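Local coordinates for flagellar motor switch protein FliG (Aquifex aeolicus, PDB 3HJL), which probably forms part of the rotor-mounted switch complex at the base of the flagellar basal body that helps set the direction of rotation, at residues 128-133 / 157-162; 134-139 / 176-181; 205-210 / 216-221; 220-223 / 228-231. One frame throughout, in Å; residues are numbered along the deposited sequence.

Interaction 1: residues 128-133 / 157-162; sequences EHPQTI and KKEVVK
Pro130 and Val160 bring the two segments together, their CA atoms 5.5 Å apart. Pro130 opens helix 130-137, while 157-162 is an inner part of helix 154-166. The tightest apolar touch is Ile133 CG2 against Val160 CG2 at 3.7 Å. Ile133 carries CG2 anti to its own backbone N, with CG1 taking the place beside that N (chi1 -55°), and the two side chains cross at about a right angle, CG2 of the isoleucine meeting both methyls of the valine. One turn earlier, CB of Pro130 lies 4.0 Å from Glu159 CG, so the proline ring meets the aliphatic part of the glutamate. The carboxylate beyond is engaged separately: Lys162 NZ forms a salt bridge to Glu159 OE1 at 2.8 Å, on the syn side but 24° out of the carboxylate plane, and Arg163 makes a second salt bridge to the same oxygen. His129 is the N-cap, its ND1 accepting from Gln131 N at 3.1 Å. Glu128, His129, Pro130 and Gln131 form the EHPQR motif with Arg163, which touches His129 and Pro130, so the motif gathers at this helix start. Helix 142-150 packs on Val160 through Ile149, and helix 172-193 reaches Thr132 through Tyr174 and Leu178.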
# COMPACT_ATOMS: atom_id res chain seq x y z
N GLU A 128 22.65 -4.19 3.94
CA GLU A 128 22.35 -2.83 3.53
C GLU A 128 23.66 -2.03 3.58
O GLU A 128 24.63 -2.46 4.21
CB GLU A 128 21.30 -2.22 4.48
CG GLU A 128 20.43 -1.14 3.86
CD GLU A 128 19.43 -1.65 2.83
OE1 GLU A 128 19.19 -2.89 2.73
OE2 GLU A 128 18.87 -0.79 2.11
N HIS A 129 23.71 -0.90 2.88
CA HIS A 129 24.89 -0.06 2.89
C HIS A 129 25.10 0.48 4.32
O HIS A 129 24.13 0.83 4.96
CB HIS A 129 24.73 1.11 1.91
CG HIS A 129 25.97 1.92 1.72
ND1 HIS A 129 26.32 2.94 2.57
CD2 HIS A 129 26.94 1.85 0.79
CE1 HIS A 129 27.47 3.46 2.18
NE2 HIS A 129 27.86 2.83 1.08
N PRO A 130 26.36 0.49 4.83
CA PRO A 130 26.61 0.95 6.22
C PRO A 130 26.02 2.32 6.59
O PRO A 130 25.61 2.52 7.74
CB PRO A 130 28.13 0.97 6.31
CG PRO A 130 28.58 -0.03 5.33
CD PRO A 130 27.61 0.04 4.19
N GLN A 131 26.05 3.27 5.65
CA GLN A 131 25.42 4.59 5.82
C GLN A 131 23.90 4.50 6.03
O GLN A 131 23.34 5.30 6.78
CB GLN A 131 25.73 5.49 4.61
CG GLN A 131 25.31 6.98 4.79
CD GLN A 131 26.08 7.70 5.89
OE1 GLN A 131 27.16 7.27 6.26
NE2 GLN A 131 25.52 8.80 6.39
N THR A 132 23.25 3.56 5.35
CA THR A 132 21.82 3.29 5.52
C THR A 132 21.51 2.73 6.91
O THR A 132 20.50 3.10 7.53
CB THR A 132 21.32 2.29 4.45
OG1 THR A 132 21.74 2.73 3.15
CG2 THR A 132 19.81 2.14 4.46
N ILE A 133 22.38 1.83 7.39
CA ILE A 133 22.22 1.24 8.73
C ILE A 133 22.40 2.33 9.80
O ILE A 133 21.61 2.41 10.75
CB ILE A 133 23.23 0.08 9.00
CG1 ILE A 133 23.15 -1.00 7.91
CG2 ILE A 133 22.94 -0.55 10.37
CD1 ILE A 133 24.12 -2.17 8.11
N LYS A 157 29.83 -3.46 12.97
CA LYS A 157 29.59 -2.72 14.24
C LYS A 157 30.37 -1.41 14.28
O LYS A 157 29.81 -0.34 14.56
CB LYS A 157 30.04 -3.54 15.46
CG LYS A 157 29.21 -4.75 15.78
CD LYS A 157 29.80 -5.50 16.97
CE LYS A 157 29.10 -6.82 17.23
NZ LYS A 157 29.65 -7.50 18.43
N LYS A 158 31.65 -1.50 13.95
CA LYS A 158 32.58 -0.38 13.99
C LYS A 158 32.25 0.66 12.90
O LYS A 158 32.30 1.86 13.15
CB LYS A 158 34.02 -0.89 13.79
CG LYS A 158 34.49 -1.96 14.81
CD LYS A 158 35.76 -2.68 14.36
CE LYS A 158 35.96 -4.01 15.10
NZ LYS A 158 35.97 -3.86 16.58
N GLU A 159 31.89 0.18 11.71
CA GLU A 159 31.64 1.05 10.57
C GLU A 159 30.31 1.80 10.70
O GLU A 159 30.22 2.96 10.28
CB GLU A 159 31.66 0.23 9.27
CG GLU A 159 31.71 1.06 7.99
CD GLU A 159 32.97 1.90 7.84
OE1 GLU A 159 32.92 2.95 7.16
OE2 GLU A 159 34.02 1.53 8.41
N VAL A 160 29.30 1.14 11.26
CA VAL A 160 28.00 1.79 11.50
C VAL A 160 28.11 2.86 12.58
O VAL A 160 27.60 3.96 12.41
CB VAL A 160 26.89 0.76 11.85
CG1 VAL A 160 25.60 1.47 12.21
CG2 VAL A 160 26.65 -0.20 10.67
N VAL A 161 28.79 2.55 13.68
CA VAL A 161 28.99 3.51 14.78
C VAL A 161 29.83 4.73 14.35
O VAL A 161 29.55 5.85 14.76
CB VAL A 161 29.65 2.85 16.02
CG1 VAL A 161 29.96 3.90 17.09
CG2 VAL A 161 28.74 1.77 16.60
N LYS A 162 30.85 4.48 13.53
CA LYS A 162 31.69 5.55 12.96
C LYS A 162 30.86 6.49 12.09
O LYS A 162 31.05 7.70 12.10
CB LYS A 162 32.82 4.96 12.12
CG LYS A 162 33.84 5.98 11.57
CD LYS A 162 34.74 5.39 10.49
CE LYS A 162 34.01 5.28 9.14
NZ LYS A 162 34.88 4.76 8.04

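Interaction 2: residues 134-139 / 176-181; sequences ALFLSQ and KELAQI
Phe136 reaches from helix 130-137 toward helix 172-193 and meets Ala179 with the rim of its ring: Phe136 CE1 is 3.8 Å from Ala179 CB, and the methyl lies near the ring plane. The alanine therefore abuts an edge and does not stack. Leu178 takes the other end of the same side chain, its CD2 standing 4.2 Å from Phe136 CB and oblique to the ring. CG of Phe136 points opposite the backbone N (chi1 -173°), which carries the ring out to Ala179. The backbones stay well apart, the nearest CA atoms, of Phe136 and Leu178, being 7.5 Å from each other, so the Phe136 side chain bridges the gap, its CE1 touching both CA and CB of Ala179. Both helices belong to the all-helical FliG middle domain, in a protein described as having armadillo-repeat motifs, and here a short helix packs on the long helix 172-193. Helix 93-114 adds a third wall, with Ile113 on Phe136 and Ile109 on Ala179. Further along the segment, Ser138 OG donates to Leu135 O at 2.8 Å from above the carbonyl plane. Gln139 NE2 in turn donates to Ser138 OG at 3.1 Å, nearly straight at 174° and with the acceptor in its amide plane.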
# COMPACT_ATOMS: atom_id res chain seq x y z
N ALA A 134 23.40 3.19 9.60
CA ALA A 134 23.70 4.30 10.51
C ALA A 134 22.55 5.30 10.58
O ALA A 134 22.16 5.71 11.66
CB ALA A 134 24.96 5.01 10.06
N LEU A 135 22.03 5.69 9.41
CA LEU A 135 20.88 6.60 9.33
C LEU A 135 19.65 6.04 10.04
O LEU A 135 18.91 6.79 10.68
CB LEU A 135 20.54 6.93 7.86
CG LEU A 135 21.45 7.95 7.16
CD1 LEU A 135 21.43 7.78 5.63
CD2 LEU A 135 21.05 9.36 7.58
N PHE A 136 19.43 4.74 9.90
CA PHE A 136 18.30 4.03 10.56
C PHE A 136 18.50 3.95 12.08
O PHE A 136 17.59 4.30 12.85
CB PHE A 136 18.16 2.62 9.98
CG PHE A 136 16.94 1.86 10.46
CD1 PHE A 136 15.70 2.10 9.90
CD2 PHE A 136 17.05 0.87 11.43
CE1 PHE A 136 14.58 1.39 10.31
CE2 PHE A 136 15.93 0.16 11.86
CZ PHE A 136 14.70 0.42 11.30
N LEU A 137 19.68 3.50 12.51
CA LEU A 137 19.99 3.39 13.93
C LEU A 137 20.04 4.74 14.64
O LEU A 137 19.70 4.81 15.81
CB LEU A 137 21.30 2.61 14.17
CG LEU A 137 21.32 1.10 13.87
CD1 LEU A 137 22.60 0.49 14.39
CD2 LEU A 137 20.13 0.38 14.45
N SER A 138 20.43 5.81 13.93
CA SER A 138 20.45 7.17 14.51
C SER A 138 19.09 7.60 15.08
O SER A 138 19.05 8.41 16.00
CB SER A 138 20.90 8.22 13.48
OG SER A 138 19.83 8.60 12.61
N GLN A 139 18.00 7.07 14.52
CA GLN A 139 16.63 7.42 14.94
C GLN A 139 16.00 6.50 15.98
O GLN A 139 14.89 6.77 16.42
CB GLN A 139 15.71 7.47 13.70
CG GLN A 139 16.11 8.50 12.66
CD GLN A 139 16.18 9.88 13.24
OE1 GLN A 139 15.15 10.51 13.49
NE2 GLN A 139 17.39 10.36 13.48
N LYS A 176 11.89 6.96 7.72
CA LYS A 176 10.51 6.47 7.82
C LYS A 176 10.20 5.47 6.70
O LYS A 176 9.71 4.38 6.96
CB LYS A 176 9.52 7.64 7.73
CG LYS A 176 8.06 7.26 8.07
CD LYS A 176 7.08 8.35 7.62
CE LYS A 176 5.65 7.87 7.77
NZ LYS A 176 4.66 8.92 7.40
N GLU A 177 10.51 5.86 5.47
CA GLU A 177 10.33 4.98 4.31
C GLU A 177 11.15 3.69 4.43
O GLU A 177 10.67 2.63 4.09
CB GLU A 177 10.67 5.74 3.02
CG GLU A 177 10.60 4.91 1.72
CD GLU A 177 9.23 4.28 1.48
OE1 GLU A 177 8.24 4.84 1.97
OE2 GLU A 177 9.16 3.26 0.76
N LEU A 178 12.39 3.82 4.91
CA LEU A 178 13.28 2.66 5.18
C LEU A 178 12.60 1.70 6.19
O LEU A 178 12.56 0.49 6.00
CB LEU A 178 14.62 3.18 5.77
CG LEU A 178 16.01 2.70 5.33
CD1 LEU A 178 16.23 2.82 3.82
CD2 LEU A 178 17.05 3.53 6.08
N ALA A 179 12.01 2.29 7.23
CA ALA A 179 11.36 1.55 8.29
C ALA A 179 10.10 0.84 7.81
O ALA A 179 9.87 -0.31 8.17
CB ALA A 179 11.06 2.49 9.46
N GLN A 180 9.31 1.52 6.98
CA GLN A 180 8.10 0.93 6.39
C GLN A 180 8.40 -0.22 5.42
O GLN A 180 7.67 -1.21 5.38
CB GLN A 180 7.24 2.01 5.71
CG GLN A 180 6.67 3.05 6.69
CD GLN A 180 5.52 3.87 6.12
OE1 GLN A 180 5.72 4.98 5.63
NE2 GLN A 180 4.33 3.32 6.18
N ILE A 181 9.46 -0.09 4.63
CA ILE A 181 9.94 -1.19 3.75
C ILE A 181 10.41 -2.39 4.58
O ILE A 181 10.24 -3.55 4.17
CB ILE A 181 11.11 -0.72 2.81
CG1 ILE A 181 10.59 0.25 1.73
CG2 ILE A 181 11.82 -1.93 2.12
CD1 ILE A 181 9.56 -0.35 0.77

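Interaction 3: residues 205-210 / 216-221; sequences ELLNTL and ELILQS
Leu207 and Glu216 have the nearest CA atoms of the two segments, 8.4 Å apart, so helices 199-209 and 212-225 meet through side chains and not through backbone. Leu207 spreads its two methyls over two neighbours: CD1 touches Leu219 CD2 at 3.6 Å, and CD2 lies 3.9 Å from Ile218 CG2. Its CG stands opposite the carbonyl carbon (chi1 -69°), which sends the fork between the two residues. Leu210, the first residue to leave helical backbone angles, adds a third apolar touch, with Leu210 CD2 3.6 Å from Ile218 CD1 and the two side chains at about a right angle. Ile218 thus offers its gamma branch to one leucine and its delta methyl chiefly to the other. Replacing Leu207 with an alanine would probably open a gap between the helices and leave Leu219 CD2 and Ile218 CG2 without their shared partner. Before the turn, Glu205 O accepts from Thr209 N and Thr209 OG1, which come from opposite faces of its carbonyl plane. Helix 227-237 packs on the pair, Ile233 touching both Leu207 and Leu219. With their short connection, the two consecutive helices form a helical hairpin, in a protein described as an armadillo-repeat superhelix.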
# COMPACT_ATOMS: atom_id res chain seq x y z
N GLU A 205 -15.73 -26.60 3.04
CA GLU A 205 -15.91 -27.90 3.71
C GLU A 205 -16.76 -27.75 4.97
O GLU A 205 -17.67 -28.54 5.21
CB GLU A 205 -14.56 -28.52 4.13
CG GLU A 205 -13.65 -28.97 3.00
CD GLU A 205 -14.14 -30.20 2.25
OE1 GLU A 205 -13.56 -30.50 1.19
OE2 GLU A 205 -15.10 -30.87 2.71
N LEU A 206 -16.39 -26.76 5.77
CA LEU A 206 -17.07 -26.44 7.03
C LEU A 206 -18.55 -26.17 6.76
O LEU A 206 -19.41 -26.77 7.40
CB LEU A 206 -16.38 -25.23 7.70
CG LEU A 206 -16.87 -24.66 9.04
CD1 LEU A 206 -15.85 -23.65 9.57
CD2 LEU A 206 -18.23 -23.99 8.93
N LEU A 207 -18.83 -25.29 5.79
CA LEU A 207 -20.21 -24.97 5.40
C LEU A 207 -20.96 -26.21 4.89
O LEU A 207 -22.10 -26.42 5.27
CB LEU A 207 -20.24 -23.87 4.33
CG LEU A 207 -19.82 -22.48 4.81
CD1 LEU A 207 -19.38 -21.64 3.63
CD2 LEU A 207 -20.93 -21.78 5.59
N ASN A 208 -20.31 -27.02 4.07
CA ASN A 208 -20.90 -28.28 3.59
C ASN A 208 -21.17 -29.29 4.70
O ASN A 208 -22.00 -30.16 4.54
CB ASN A 208 -20.01 -28.95 2.52
CG ASN A 208 -20.05 -28.22 1.19
OD1 ASN A 208 -21.01 -27.50 0.87
ND2 ASN A 208 -19.01 -28.43 0.38
N THR A 209 -20.42 -29.19 5.81
CA THR A 209 -20.65 -30.01 7.00
C THR A 209 -21.82 -29.45 7.85
O THR A 209 -22.56 -30.22 8.47
CB THR A 209 -19.37 -30.12 7.85
OG1 THR A 209 -18.30 -30.60 7.03
CG2 THR A 209 -19.58 -31.05 9.04
N LEU A 210 -21.93 -28.12 7.91
CA LEU A 210 -23.06 -27.43 8.57
C LEU A 210 -24.39 -27.76 7.88
O LEU A 210 -24.41 -27.96 6.67
CB LEU A 210 -22.87 -25.89 8.54
CG LEU A 210 -22.07 -25.15 9.61
CD1 LEU A 210 -20.83 -25.87 9.99
CD2 LEU A 210 -21.74 -23.74 9.12
N GLU A 216 -26.67 -21.75 4.78
CA GLU A 216 -27.25 -20.74 3.89
C GLU A 216 -27.38 -19.36 4.53
O GLU A 216 -27.22 -18.35 3.84
CB GLU A 216 -28.61 -21.20 3.35
CG GLU A 216 -28.52 -22.41 2.42
CD GLU A 216 -27.86 -22.08 1.10
OE1 GLU A 216 -28.44 -21.26 0.36
OE2 GLU A 216 -26.77 -22.63 0.80
N LEU A 217 -27.69 -19.32 5.83
CA LEU A 217 -27.76 -18.04 6.56
C LEU A 217 -26.39 -17.36 6.69
O LEU A 217 -26.30 -16.14 6.63
CB LEU A 217 -28.42 -18.21 7.95
CG LEU A 217 -29.95 -18.01 7.97
CD1 LEU A 217 -30.68 -18.90 6.97
CD2 LEU A 217 -30.50 -18.22 9.38
N ILE A 218 -25.33 -18.15 6.85
CA ILE A 218 -23.96 -17.61 6.91
C ILE A 218 -23.55 -17.03 5.56
O ILE A 218 -23.06 -15.90 5.49
CB ILE A 218 -22.92 -18.69 7.32
CG1 ILE A 218 -23.06 -19.02 8.81
CG2 ILE A 218 -21.50 -18.20 7.06
CD1 ILE A 218 -22.26 -20.21 9.24
N LEU A 219 -23.74 -17.81 4.50
CA LEU A 219 -23.37 -17.41 3.14
C LEU A 219 -24.11 -16.15 2.67
O LEU A 219 -23.51 -15.26 2.08
CB LEU A 219 -23.60 -18.55 2.14
CG LEU A 219 -22.64 -19.74 2.20
CD1 LEU A 219 -23.22 -20.95 1.44
CD2 LEU A 219 -21.28 -19.33 1.61
N GLN A 220 -25.42 -16.09 2.96
CA GLN A 220 -26.26 -14.94 2.60
C GLN A 220 -25.72 -13.64 3.21
O GLN A 220 -25.59 -12.64 2.51
CB GLN A 220 -27.71 -15.15 3.06
CG GLN A 220 -28.75 -14.30 2.33
CD GLN A 220 -29.11 -14.82 0.92
OE1 GLN A 220 -30.03 -14.29 0.28
NE2 GLN A 220 -28.41 -15.84 0.45
N SER A 221 -25.40 -13.69 4.50
CA SER A 221 -24.82 -12.55 5.22
C SER A 221 -23.45 -12.14 4.66
O SER A 221 -23.14 -10.95 4.58
CB SER A 221 -24.70 -12.87 6.71
OG SER A 221 -24.14 -11.79 7.44

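Interaction 4: residues 220-223 / 228-231; sequences QSIG and LLEE
Glu230 lays its side chain over the backbone of Gly223, with CB 3.6 Å from Gly223 CA and the carboxylate carbon CD at 3.7 Å from that same CA. The chain gets there because CG is anti to the backbone N (chi1 180°) and the portion beyond stays extended, so the aliphatic carbons and the carboxyl group all pass along the glycine. The backbones are close too: the CA atoms of Gly223 and Glu230 are 4.9 Å apart. A CB built on Gly223 would fall against Glu230 CD, which shows how far this approach relies on the missing side chain.

Ile222 flanks the glycine. Its CG2 lies 3.8 Å from Glu230 N and 4.3 Å from Leu229 CB, so one methyl covers the backbone of helix 227-237 between two residues. On the other flank Gln220 and Glu230 lie side by side and point the same way, with amide and carboxylate planes 62° apart; Gln220 NE2 stays 4.1 Å from Glu230 OE2, too far for a bond. The polar end of Glu230 instead pairs with Arg234, whose NH1 makes a salt bridge to OE2. An alanine in place of Glu230 would keep the CB touch but would probably lose the carboxylate packing over Gly223 and leave Arg234 without this partner.

The contact lies at the surface, where helix 212-225 turns into helix 227-237. Asp226, at the turn, accepts from Leu229 N through OD1, and Arg317 of helix 302-320 makes a weak, long ion pair with Glu231.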
# COMPACT_ATOMS: atom_id res chain seq x y z
N GLN A 220 -25.42 -16.09 2.96
CA GLN A 220 -26.26 -14.94 2.60
C GLN A 220 -25.72 -13.64 3.21
O GLN A 220 -25.59 -12.64 2.51
CB GLN A 220 -27.71 -15.15 3.06
CG GLN A 220 -28.75 -14.30 2.33
CD GLN A 220 -29.11 -14.82 0.92
OE1 GLN A 220 -30.03 -14.29 0.28
NE2 GLN A 220 -28.41 -15.84 0.45
N SER A 221 -25.40 -13.69 4.50
CA SER A 221 -24.82 -12.55 5.22
C SER A 221 -23.45 -12.14 4.66
O SER A 221 -23.14 -10.95 4.58
CB SER A 221 -24.70 -12.87 6.71
OG SER A 221 -24.14 -11.79 7.44
N ILE A 222 -22.62 -13.13 4.31
CA ILE A 222 -21.32 -12.86 3.69
C ILE A 222 -21.49 -12.20 2.33
O ILE A 222 -20.74 -11.30 1.98
CB ILE A 222 -20.47 -14.16 3.54
CG1 ILE A 222 -19.93 -14.59 4.91
CG2 ILE A 222 -19.30 -13.93 2.57
CD1 ILE A 222 -19.13 -15.86 4.88
N GLY A 223 -22.51 -12.64 1.58
CA GLY A 223 -22.81 -12.08 0.26
C GLY A 223 -23.31 -10.64 0.26
O GLY A 223 -23.06 -9.90 -0.69
N LEU A 228 -18.63 -11.01 -3.79
CA LEU A 228 -17.54 -11.68 -4.50
C LEU A 228 -16.96 -12.82 -3.66
O LEU A 228 -16.63 -13.87 -4.20
CB LEU A 228 -16.44 -10.68 -4.88
CG LEU A 228 -15.51 -11.03 -6.05
CD1 LEU A 228 -14.90 -9.77 -6.66
CD2 LEU A 228 -14.42 -12.02 -5.65
N LEU A 229 -16.86 -12.63 -2.34
CA LEU A 229 -16.31 -13.66 -1.44
C LEU A 229 -17.28 -14.84 -1.31
O LEU A 229 -16.86 -15.99 -1.37
CB LEU A 229 -15.99 -13.09 -0.04
CG LEU A 229 -14.79 -13.65 0.76
CD1 LEU A 229 -14.93 -13.31 2.26
CD2 LEU A 229 -14.58 -15.15 0.59
N GLU A 230 -18.57 -14.53 -1.14
CA GLU A 230 -19.62 -15.55 -1.09
C GLU A 230 -19.52 -16.48 -2.29
O GLU A 230 -19.53 -17.69 -2.13
CB GLU A 230 -21.01 -14.88 -1.10
CG GLU A 230 -22.20 -15.87 -1.06
CD GLU A 230 -23.52 -15.24 -1.50
OE1 GLU A 230 -23.55 -14.60 -2.58
OE2 GLU A 230 -24.53 -15.44 -0.81
N GLU A 231 -19.42 -15.89 -3.48
CA GLU A 231 -19.35 -16.66 -4.71
C GLU A 231 -18.10 -17.54 -4.79
O GLU A 231 -18.18 -18.68 -5.22
CB GLU A 231 -19.45 -15.74 -5.93
CG GLU A 231 -19.25 -16.39 -7.32
CD GLU A 231 -20.29 -17.44 -7.69
OE1 GLU A 231 -20.25 -17.91 -8.85
OE2 GLU A 231 -21.16 -17.79 -6.86

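From the N terminus, interaction 1 joins helix 130-137 to helix 154-166, closing a loop that includes helix 142-150. Interaction 2 starts on the same helix 130-137 before that loop ends and runs on to helix 172-193, so the two cross along the chain; they also touch, through Thr132 CG2 and Leu178 CD2 at 3.5 Å. Together they tie helix 130-137 to helices 154-166 and 172-193 within the middle domain. Helix 172-193 leads on toward interactions 3 and 4, whose nearest atoms lie about 31 and 26 Å from interaction 2. These close two short turns in succession, sharing Gln220 and Ser221 on helix 212-225, and so link helices 199-209, 212-225 and 227-237.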